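Local coordinates for protein bacteriocin (Pseudomonas syringae pv. tomato, PDB 4FZL) that probably kills competing bacteria by degrading lipid II, the cell-wall precursor, as a phosphatase of the colicin M family that binds a metal ion, at residues D124-P129 / V234-N239. Residues are numbered along the deposited sequence; the frame is centred on the assembly and turned at random. Where two conformers were deposited one is given.
Sequences DIRGIP and VTVSGN
V236 turns CG1 anti to its backbone N (chi1 -171°), which leaves CG2 anti to the carbonyl carbon, and each branch meets one residue of the loop 124-129. The contact packs a short 3-10 segment, I125 and R126, on strand 232-238 of the mixed sheet in the colicin M fold. V236 CG2 takes I125 CD1 at 3.3 Å, tighter than usual for two methyl carbons. I125 chi2 is 140°, away from a staggered value, and sets CD1 against the strand. I125 CD1 also reaches V234 CG2 at 4.1 Å. I125 is buried, with V131 and I135 of helix 129-135 and L172 of the sheet touching it too. The other branch, V236 CG1, lies 3.7 Å from R126 CG. The bent R126 chain brings its guanidinium obliquely to the backbone at S237 and G238. W184 and M132 also touch this arginine. G238 has no side chain, and R126 NH1 approaches G238 CA to 3.6 Å. The CB of S237 points away from the loop, and its OG is hydrogen-bonded to T185 on the neighbouring strand. S237 O lies 3.0 Å from R126 NH1.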
loop_
_atom_site.group_PDB
_atom_site.type_symbol
_atom_site.label_atom_id
_atom_site.label_comp_id
_atom_site.label_asym_id
_atom_site.label_seq_id
_atom_site.Cartn_x
_atom_site.Cartn_y
_atom_site.Cartn_z
ATOM N N ASP A 124 -5.441 15.147 -10.701
ATOM C CA ASP A 124 -5.928 16.367 -11.319
ATOM C C ASP A 124 -5.108 16.533 -12.602
ATOM O O ASP A 124 -4.011 17.068 -12.572
ATOM C CB ASP A 124 -5.709 17.543 -10.349
ATOM C CG ASP A 124 -6.035 18.905 -10.970
ATOM O OD1 ASP A 124 -5.596 19.957 -10.399
ATOM O OD2 ASP A 124 -6.761 18.934 -12.000
ATOM N N ILE A 125 -5.586 15.996 -13.726
ATOM C CA ILE A 125 -4.814 16.027 -14.963
ATOM C C ILE A 125 -4.458 17.440 -15.434
ATOM O O ILE A 125 -3.419 17.645 -16.035
ATOM C CB ILE A 125 -5.567 15.315 -16.097
ATOM C CG1 ILE A 125 -5.643 13.807 -15.791
ATOM C CG2 ILE A 125 -4.908 15.619 -17.435
ATOM C CD1 ILE A 125 -6.981 13.156 -16.146
ATOM N N ARG A 126 -5.338 18.411 -15.170
ATOM C CA ARG A 126 -5.123 19.766 -15.598
ATOM C C ARG A 126 -3.890 20.298 -14.895
ATOM O O ARG A 126 -3.194 21.151 -15.454
ATOM C CB ARG A 126 -6.326 20.659 -15.274
ATOM C CG ARG A 126 -7.673 20.296 -15.921
ATOM C CD ARG A 126 -8.766 21.324 -15.617
ATOM N NE ARG A 126 -8.354 22.664 -16.070
ATOM C CZ ARG A 126 -8.160 23.020 -17.347
ATOM N NH1 ARG A 126 -8.362 22.165 -18.357
ATOM N NH2 ARG A 126 -7.769 24.257 -17.623
ATOM N N GLY A 127 -3.527 19.697 -13.752
ATOM C CA GLY A 127 -2.294 20.054 -13.037
ATOM C C GLY A 127 -1.019 19.360 -13.492
ATOM O O GLY A 127 -0.009 19.504 -12.850
ATOM N N ILE A 128 -1.061 18.648 -14.640
ATOM C CA ILE A 128 0.078 17.829 -15.150
ATOM C C ILE A 128 0.508 18.312 -16.554
ATOM O O ILE A 128 -0.054 17.887 -17.571
ATOM C CB ILE A 128 -0.261 16.292 -15.180
ATOM C CG1 ILE A 128 -0.582 15.839 -13.752
ATOM C CG2 ILE A 128 0.889 15.464 -15.774
ATOM C CD1 ILE A 128 -0.916 14.386 -13.622
ATOM N N PRO A 129 1.518 19.197 -16.633
ATOM C CA PRO A 129 1.840 19.814 -17.923
ATOM C C PRO A 129 2.194 18.876 -19.062
ATOM O O PRO A 129 1.711 19.078 -20.179
ATOM C CB PRO A 129 3.054 20.702 -17.587
ATOM C CG PRO A 129 2.842 21.058 -16.176
ATOM C CD PRO A 129 2.311 19.810 -15.548
ATOM N N VAL A 234 -12.257 8.494 -15.685
ATOM C CA VAL A 234 -12.150 9.937 -15.486
ATOM C C VAL A 234 -12.621 10.762 -16.670
ATOM O O VAL A 234 -12.513 10.315 -17.825
ATOM C CB VAL A 234 -10.694 10.392 -15.210
ATOM C CG1 VAL A 234 -10.218 9.783 -13.864
ATOM C CG2 VAL A 234 -9.734 10.084 -16.314
ATOM N N THR A 235 -13.012 12.003 -16.378
ATOM C CA THR A 235 -13.411 12.985 -17.371
ATOM C C THR A 235 -12.734 14.331 -17.072
ATOM O O THR A 235 -12.670 14.744 -15.900
ATOM C CB THR A 235 -14.930 13.112 -17.333
ATOM O OG1 THR A 235 -15.324 13.489 -16.013
ATOM C CG2 THR A 235 -15.549 11.768 -17.651
ATOM N N VAL A 236 -12.260 15.003 -18.105
ATOM C CA VAL A 236 -11.566 16.260 -17.959
ATOM C C VAL A 236 -11.968 17.111 -19.142
ATOM O O VAL A 236 -12.058 16.616 -20.282
ATOM C CB VAL A 236 -10.019 16.092 -17.955
ATOM C CG1 VAL A 236 -9.370 17.403 -17.571
ATOM C CG2 VAL A 236 -9.572 15.011 -16.970
ATOM N N SER A 237 -12.222 18.381 -18.879
ATOM C CA SER A 237 -12.491 19.313 -19.961
ATOM C C SER A 237 -11.590 20.552 -19.907
ATOM O O SER A 237 -10.936 20.820 -18.896
ATOM C CB SER A 237 -13.949 19.714 -19.898
ATOM O OG SER A 237 -14.753 18.552 -20.012
ATOM N N GLY A 238 -11.507 21.277 -21.021
ATOM C CA GLY A 238 -10.822 22.578 -21.008
ATOM C C GLY A 238 -10.984 23.378 -22.273
ATOM O O GLY A 238 -11.889 23.081 -23.061
ATOM N N ASN A 239 -10.100 24.382 -22.446
ATOM C CA ASN A 239 -10.042 25.253 -23.644
ATOM C C ASN A 239 -8.656 25.631 -24.209
ATOM O O ASN A 239 -8.496 25.664 -25.420
ATOM C CB ASN A 239 -10.851 26.524 -23.423
ATOM C CG ASN A 239 -12.175 26.469 -24.144
ATOM O OD1 ASN A 239 -13.139 25.867 -23.639
ATOM N ND2 ASN A 239 -12.197 26.992 -25.401
#